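Local coordinates for protein ORF10 (Moritella marina, PDB 6RIW) that probably extends carrier-bound acyl chains as the ketosynthase and chain length factor didomain of the PfaC subunit of a polyunsaturated fatty acid synthase, at residues A[550-555]-A[910-915]; A[297-302]-A[642-647]. All blocks are in the same frame, centred on the assembly; numbering follows the deposited sequence.

Contact 1: residues A[550-555]-A[910-915]; sequences LIPQQL and IKLGGQ
Pro552 and Leu912 bring the backbones closest, with CA atoms 6.6 Å apart, where the first turn of helix 552-567 faces the end of strand 907-911 and the loop that follows. The contacts are between apolar side chains, and no hydrogen bond joins the two segments. The proline ring and Leu912 run side by side but point in opposite senses: CB of Pro552 comes to 3.9 Å from CG of Leu912, and the ring carbon CG of Pro552 lies 4.1 Å from that same branch point. One helical turn on, Leu555 and Ile910 lie roughly perpendicular and only their ends touch; with CG set anti to its carbonyl carbon (chi1 -66°), Leu555 extends CD1 to 3.5 Å from CD1 of Ile910. Lys911, whose CB points away from the helix, hydrogen-bonds through NZ to OE1 of Gln532. Ile551 occupies the N-cap position, and its carbonyl O accepts the amide of Leu555 at an N-to-O distance of 3.3 Å. Ile535 of strand 532-536 touches both Leu555 and Ile910, so the helix start packs beside the two-stranded antiparallel sheet that 532-536 forms with 907-911, while Leu695 meets Pro552 from a loop.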
ATOM      1  N   LEU A 550      -6.949  16.736  -5.378  1.00 24.45           N
ATOM      2  CA  LEU A 550      -6.312  15.566  -4.777  1.00 19.48           C
ATOM      3  C   LEU A 550      -6.534  15.556  -3.265  1.00 18.36           C
ATOM      4  O   LEU A 550      -6.584  16.604  -2.621  1.00 21.28           O
ATOM      5  CB  LEU A 550      -4.811  15.549  -5.073  1.00 19.69           C
ATOM      6  CG  LEU A 550      -4.327  15.855  -6.493  1.00 23.92           C
ATOM      7  CD1 LEU A 550      -2.823  15.582  -6.561  1.00 24.94           C
ATOM      8  CD2 LEU A 550      -5.068  15.009  -7.521  1.00 23.00           C
ATOM      9  N   ILE A 551      -6.651  14.361  -2.685  1.00 18.27           N
ATOM     10  CA  ILE A 551      -6.912  14.277  -1.248  1.00 16.25           C
ATOM     11  C   ILE A 551      -5.698  14.797  -0.472  1.00 14.43           C
ATOM     12  O   ILE A 551      -4.562  14.759  -0.978  1.00 15.51           O
ATOM     13  CB  ILE A 551      -7.285  12.844  -0.812  1.00 16.63           C
ATOM     14  CG1 ILE A 551      -6.127  11.854  -1.050  1.00 16.86           C
ATOM     15  CG2 ILE A 551      -8.573  12.384  -1.511  1.00 16.60           C
ATOM     16  CD1 ILE A 551      -6.275  10.513  -0.245  1.00 15.53           C
ATOM     17  N   PRO A 552      -5.893  15.282   0.753  1.00 13.90           N
ATOM     18  CA  PRO A 552      -4.763  15.855   1.512  1.00 17.27           C
ATOM     19  C   PRO A 552      -3.635  14.883   1.791  1.00 16.20           C
ATOM     20  O   PRO A 552      -2.490  15.333   1.877  1.00 17.91           O
ATOM     21  CB  PRO A 552      -5.429  16.337   2.810  1.00 16.06           C
ATOM     22  CG  PRO A 552      -6.846  16.619   2.414  1.00 20.43           C
ATOM     23  CD  PRO A 552      -7.195  15.582   1.380  1.00 17.35           C
ATOM     24  N   GLN A 553      -3.894  13.567   1.907  1.00 14.97           N
ATOM     25  CA  GLN A 553      -2.785  12.625   2.111  1.00 15.70           C
ATOM     26  C   GLN A 553      -1.709  12.790   1.033  1.00 18.11           C
ATOM     27  O   GLN A 553      -0.504  12.811   1.327  1.00 15.65           O
ATOM     28  CB  GLN A 553      -3.294  11.173   2.131  1.00 16.93           C
ATOM     29  CG  GLN A 553      -2.176  10.133   2.475  1.00 19.73           C
ATOM     30  CD  GLN A 553      -2.581   8.685   2.230  1.00 18.26           C
ATOM     31  OE1 GLN A 553      -3.091   8.338   1.161  1.00 20.54           O
ATOM     32  NE2 GLN A 553      -2.328   7.820   3.216  1.00 21.02           N
ATOM     33  N   GLN A 554      -2.126  12.921  -0.225  1.00 13.20           N
ATOM     34  CA  GLN A 554      -1.148  13.043  -1.302  1.00 15.62           C
ATOM     35  C   GLN A 554      -0.547  14.446  -1.360  1.00 17.88           C
ATOM     36  O   GLN A 554       0.662  14.593  -1.560  1.00 17.38           O
ATOM     37  CB  GLN A 554      -1.793  12.653  -2.630  1.00 17.44           C
ATOM     38  CG  GLN A 554      -2.212  11.164  -2.639  1.00 18.28           C
ATOM     39  CD  GLN A 554      -2.095  10.494  -4.017  1.00 18.30           C
ATOM     40  OE1 GLN A 554      -1.939  11.163  -5.048  1.00 20.79           O
ATOM     41  NE2 GLN A 554      -2.175   9.154  -4.032  1.00 17.19           N
ATOM     42  N   LEU A 555      -1.354  15.487  -1.143  1.00 14.50           N
ATOM     43  CA  LEU A 555      -0.804  16.843  -1.196  1.00 17.55           C
ATOM     44  C   LEU A 555       0.219  17.075  -0.088  1.00 17.07           C
ATOM     45  O   LEU A 555       1.263  17.698  -0.313  1.00 17.14           O
ATOM     46  CB  LEU A 555      -1.934  17.867  -1.086  1.00 18.03           C
ATOM     47  CG  LEU A 555      -2.883  17.838  -2.282  1.00 19.40           C
ATOM     48  CD1 LEU A 555      -4.141  18.619  -1.986  1.00 22.94           C
ATOM     49  CD2 LEU A 555      -2.177  18.385  -3.497  1.00 25.95           C
ATOM     50  N   ILE A 910      -6.219  24.376   1.447  1.00 27.46           N
ATOM     51  CA  ILE A 910      -7.068  23.193   1.418  1.00 25.85           C
ATOM     52  C   ILE A 910      -7.264  22.732   2.853  1.00 25.76           C
ATOM     53  O   ILE A 910      -6.282  22.516   3.576  1.00 21.81           O
ATOM     54  CB  ILE A 910      -6.461  22.082   0.555  1.00 26.86           C
ATOM     55  CG1 ILE A 910      -6.406  22.551  -0.900  1.00 31.98           C
ATOM     56  CG2 ILE A 910      -7.276  20.802   0.681  1.00 28.23           C
ATOM     57  CD1 ILE A 910      -5.314  21.912  -1.701  1.00 35.54           C
ATOM     58  N   LYS A 911      -8.523  22.622   3.273  1.00 22.78           N
ATOM     59  CA  LYS A 911      -8.854  22.198   4.624  1.00 22.72           C
ATOM     60  C   LYS A 911      -8.989  20.685   4.672  1.00 23.28           C
ATOM     61  O   LYS A 911      -9.508  20.066   3.740  1.00 22.96           O
ATOM     62  CB  LYS A 911     -10.153  22.854   5.104  1.00 26.21           C
ATOM     63  CG  LYS A 911      -9.973  24.320   5.495  1.00 30.51           C
ATOM     64  CD  LYS A 911     -11.284  24.964   5.914  1.00 35.22           C
ATOM     65  CE  LYS A 911     -11.065  26.393   6.414  1.00 36.85           C
ATOM     66  NZ  LYS A 911     -10.269  26.419   7.680  1.00 38.03           N
ATOM     67  N   LEU A 912      -8.499  20.091   5.757  1.00 17.80           N
ATOM     68  CA  LEU A 912      -8.697  18.665   5.982  1.00 14.81           C
ATOM     69  C   LEU A 912     -10.125  18.427   6.485  1.00 20.69           C
ATOM     70  O   LEU A 912     -10.773  19.324   7.028  1.00 20.91           O
ATOM     71  CB  LEU A 912      -7.667  18.138   6.982  1.00 13.93           C
ATOM     72  CG  LEU A 912      -6.308  17.796   6.355  1.00 15.09           C
ATOM     73  CD1 LEU A 912      -5.573  19.058   5.951  1.00 18.90           C
ATOM     74  CD2 LEU A 912      -5.469  17.004   7.357  1.00 16.71           C
ATOM     75  N   GLY A 913     -10.616  17.209   6.297  1.00 15.64           N
ATOM     76  CA  GLY A 913     -12.011  16.944   6.555  1.00 16.21           C
ATOM     77  C   GLY A 913     -12.823  17.417   5.370  1.00 20.32           C
ATOM     78  O   GLY A 913     -12.439  17.212   4.214  1.00 24.44           O
ATOM     79  N   GLY A 914     -13.948  18.062   5.635  1.00 18.00           N
ATOM     80  CA  GLY A 914     -14.759  18.569   4.548  1.00 25.12           C
ATOM     81  C   GLY A 914     -16.092  19.059   5.066  1.00 22.48           C
ATOM     82  O   GLY A 914     -16.251  19.330   6.256  1.00 20.68           O
ATOM     83  N   GLN A 915     -17.041  19.163   4.139  1.00 24.22           N
ATOM     84  CA  GLN A 915     -18.388  19.636   4.442  1.00 25.77           C
ATOM     85  C   GLN A 915     -18.978  18.937   5.665  1.00 19.54           C
ATOM     86  O   GLN A 915     -18.819  17.727   5.849  1.00 18.69           O
ATOM     87  CB  GLN A 915     -19.277  19.392   3.218  1.00 28.48           C
ATOM     88  CG  GLN A 915     -20.729  19.776   3.391  1.00 28.41           C
ATOM     89  CD  GLN A 915     -21.388  20.006   2.063  1.00 32.78           C
ATOM     90  OE1 GLN A 915     -21.441  19.113   1.222  1.00 41.16           O
ATOM     91  NE2 GLN A 915     -21.874  21.217   1.851  1.00 44.11           N
TER

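Contact 2: residues A[297-302]-A[642-647]; sequences EFVLSP and GNIMAS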
ATOM      1  N   GLU A 297       3.944  12.312 -18.922  1.00 30.02           N
ATOM      2  CA  GLU A 297       2.610  11.765 -19.130  1.00 31.74           C
ATOM      3  C   GLU A 297       1.775  11.917 -17.869  1.00 31.12           C
ATOM      4  O   GLU A 297       2.301  11.983 -16.754  1.00 32.00           O
ATOM      5  CB  GLU A 297       2.652  10.274 -19.535  1.00 31.46           C
ATOM      6  CG  GLU A 297       3.285   9.997 -20.894  1.00 32.39           C
ATOM      7  CD  GLU A 297       2.486  10.580 -22.043  1.00 43.06           C
ATOM      8  OE1 GLU A 297       3.108  11.022 -23.042  1.00 43.55           O
ATOM      9  OE2 GLU A 297       1.234  10.594 -21.946  1.00 41.97           O
ATOM     10  N   PHE A 298       0.463  11.999 -18.081  1.00 27.04           N
ATOM     11  CA  PHE A 298      -0.533  11.901 -17.022  1.00 29.95           C
ATOM     12  C   PHE A 298      -0.277  10.660 -16.169  1.00 27.33           C
ATOM     13  O   PHE A 298       0.321   9.685 -16.631  1.00 23.14           O
ATOM     14  CB  PHE A 298      -1.910  11.860 -17.697  1.00 32.59           C
ATOM     15  CG  PHE A 298      -3.072  11.646 -16.769  1.00 40.22           C
ATOM     16  CD1 PHE A 298      -3.416  12.602 -15.820  1.00 39.16           C
ATOM     17  CD2 PHE A 298      -3.853  10.500 -16.881  1.00 37.35           C
ATOM     18  CE1 PHE A 298      -4.504  12.404 -14.980  1.00 39.30           C
ATOM     19  CE2 PHE A 298      -4.943  10.302 -16.047  1.00 37.38           C
ATOM     20  CZ  PHE A 298      -5.268  11.250 -15.100  1.00 35.98           C
ATOM     21  N   VAL A 299      -0.729  10.689 -14.909  1.00 24.78           N
ATOM     22  CA  VAL A 299      -0.368   9.606 -13.989  1.00 24.67           C
ATOM     23  C   VAL A 299      -0.911   8.244 -14.417  1.00 26.15           C
ATOM     24  O   VAL A 299      -0.429   7.213 -13.932  1.00 25.60           O
ATOM     25  CB  VAL A 299      -0.825   9.922 -12.543  1.00 25.05           C
ATOM     26  CG1 VAL A 299      -0.106  11.162 -12.000  1.00 25.61           C
ATOM     27  CG2 VAL A 299      -2.349  10.069 -12.467  1.00 22.47           C
ATOM     28  N   LEU A 300      -1.910   8.196 -15.297  1.00 24.99           N
ATOM     29  CA  LEU A 300      -2.459   6.910 -15.718  1.00 27.21           C
ATOM     30  C   LEU A 300      -1.940   6.441 -17.078  1.00 29.05           C
ATOM     31  O   LEU A 300      -2.277   5.330 -17.501  1.00 30.45           O
ATOM     32  CB  LEU A 300      -3.994   6.970 -15.735  1.00 32.55           C
ATOM     33  CG  LEU A 300      -4.682   7.114 -14.373  1.00 31.28           C
ATOM     34  CD1 LEU A 300      -6.209   7.043 -14.514  1.00 28.19           C
ATOM     35  CD2 LEU A 300      -4.174   6.065 -13.380  1.00 27.87           C
ATOM     36  N   SER A 301      -1.097   7.226 -17.749  1.00 28.17           N
ATOM     37  CA  SER A 301      -0.695   6.911 -19.123  1.00 27.69           C
ATOM     38  C   SER A 301       0.759   6.471 -19.191  1.00 28.89           C
ATOM     39  O   SER A 301       1.629   7.134 -18.609  1.00 31.77           O
ATOM     40  CB  SER A 301      -0.900   8.128 -20.029  1.00 31.98           C
ATOM     41  OG  SER A 301      -2.171   8.717 -19.799  1.00 36.80           O
ATOM     42  N   PRO A 302       1.065   5.400 -19.913  1.00 27.09           N
ATOM     43  CA  PRO A 302       2.449   4.911 -19.975  1.00 26.94           C
ATOM     44  C   PRO A 302       3.321   5.769 -20.879  1.00 29.45           C
ATOM     45  O   PRO A 302       2.849   6.401 -21.827  1.00 28.86           O
ATOM     46  CB  PRO A 302       2.298   3.502 -20.553  1.00 27.72           C
ATOM     47  CG  PRO A 302       1.050   3.603 -21.399  1.00 28.49           C
ATOM     48  CD  PRO A 302       0.138   4.560 -20.693  1.00 30.64           C
ATOM     49  N   GLY A 642      -2.439   4.812  -3.640  1.00 20.51           N
ATOM     50  CA  GLY A 642      -1.341   5.248  -2.790  1.00 18.58           C
ATOM     51  C   GLY A 642      -0.026   5.445  -3.520  1.00 16.74           C
ATOM     52  O   GLY A 642       0.699   6.414  -3.262  1.00 20.42           O
ATOM     53  N   ASN A 643       0.323   4.528  -4.438  1.00 16.75           N
ATOM     54  CA  ASN A 643       1.636   4.646  -5.062  1.00 16.75           C
ATOM     55  C   ASN A 643       1.737   5.877  -5.951  1.00 16.89           C
ATOM     56  O   ASN A 643       2.850   6.309  -6.276  1.00 18.86           O
ATOM     57  CB  ASN A 643       1.983   3.395  -5.875  1.00 19.20           C
ATOM     58  CG  ASN A 643       1.162   3.284  -7.150  1.00 21.24           C
ATOM     59  OD1 ASN A 643      -0.038   3.026  -7.093  1.00 22.71           O
ATOM     60  ND2 ASN A 643       1.807   3.475  -8.310  1.00 18.28           N
ATOM     61  N   ILE A 644       0.610   6.468  -6.328  1.00 16.36           N
ATOM     62  CA  ILE A 644       0.688   7.574  -7.272  1.00 16.40           C
ATOM     63  C   ILE A 644       1.285   8.797  -6.598  1.00 16.73           C
ATOM     64  O   ILE A 644       1.911   9.627  -7.262  1.00 16.34           O
ATOM     65  CB  ILE A 644      -0.694   7.849  -7.898  1.00 18.67           C
ATOM     66  CG1 ILE A 644      -1.119   6.622  -8.720  1.00 19.45           C
ATOM     67  CG2 ILE A 644      -0.647   9.101  -8.791  1.00 19.36           C
ATOM     68  CD1 ILE A 644      -2.388   6.810  -9.589  1.00 23.52           C
ATOM     69  N   MET A 645       1.156   8.922  -5.274  1.00 15.73           N
ATOM     70  CA  MET A 645       1.770  10.091  -4.650  1.00 18.61           C
ATOM     71  C   MET A 645       3.296  10.052  -4.767  1.00 16.11           C
ATOM     72  O   MET A 645       3.923  11.106  -4.958  1.00 18.16           O
ATOM     73  CB  MET A 645       1.290  10.243  -3.199  1.00 21.02           C
ATOM     74  CG  MET A 645       1.861   9.300  -2.173  1.00 18.10           C
ATOM     75  SD  MET A 645       1.105   9.710  -0.558  1.00 20.40           S
ATOM     76  CE  MET A 645       0.370   8.131  -0.179  1.00 20.48           C
ATOM     77  N   ALA A 646       3.907   8.858  -4.727  1.00 14.34           N
ATOM     78  CA  ALA A 646       5.345   8.770  -4.991  1.00 17.49           C
ATOM     79  C   ALA A 646       5.652   9.119  -6.445  1.00 18.22           C
ATOM     80  O   ALA A 646       6.603   9.861  -6.730  1.00 17.50           O
ATOM     81  CB  ALA A 646       5.868   7.363  -4.662  1.00 15.53           C
ATOM     82  N   SER A 647       4.842   8.602  -7.373  1.00 14.82           N
ATOM     83  CA  SER A 647       4.999   8.908  -8.801  1.00 20.35           C
ATOM     84  C   SER A 647       4.897  10.392  -9.098  1.00 19.02           C
ATOM     85  O   SER A 647       5.553  10.879 -10.026  1.00 19.37           O
ATOM     86  CB  SER A 647       3.920   8.189  -9.613  1.00 19.04           C
ATOM     87  OG  SER A 647       4.167   6.802  -9.599  1.00 22.48           O
TER
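Ile644 meets Val299 through CG2, the methyl that chi1 of -64° sets anti to the backbone N, while its CG1 branch runs anti to the carbonyl carbon and carries CD1 toward Leu300. Val299 has the same first torsion, which sets its CB and CG1 against that methyl and leaves CG2 of Val299 farther off, 4.2 Å from CG2 of Ile644. The two beta-branched side chains meet nearly at right angles, CG2 of Ile644 sitting 3.8 Å from CB of Val299 and 3.9 Å from CG1 of Val299. Alongside, CD2 of Leu300 reaches CD1 of Ile644 at 4.3 Å, a looser touch. Val299 and Leu300 are the central residues of a type I beta turn from Phe298 to Ser301, closed by the bond of Ser301 N to Phe298 O at 3.1 Å. Polar ties flank the apolar patch: Asn643 ND2 and Ser647 OG donate to the carbonyl oxygens of Phe440 and Gly441, in a Gly-Phe-Gly-Gly loop, and Val299 shares a backbone hydrogen bond with Gly441. The patch belongs to the interface between the ketosynthase and chain length factor halves, consistent with the thiolase-fold dimers of the family. Between the two segments the contact is apolar, so it depends on shape and the exclusion of water rather than on directional bonds.

From the N terminus, the chain first supplies 297-302, in the loop between strand 283-292 and helix 304-318, then 550-555 at the start of helix 552-567. Returning at 642-647, it closes the loop of contact 2, whose segments are 340 residues apart; at 910-915 it closes that of contact 1, with segments 355 residues apart. The segments alternate, so the loops cross rather than nest. Contact 2 joins the two ketosynthase-family regions, whereas contact 1 ties the start of helix 552-567 to strand 907-911, which pairs with 532-536. Helices 552-567 and 642-653 connect them directly: Gln554 CD packs 3.5 Å from Met645 CB, and the contact centres lie about 19 Å apart.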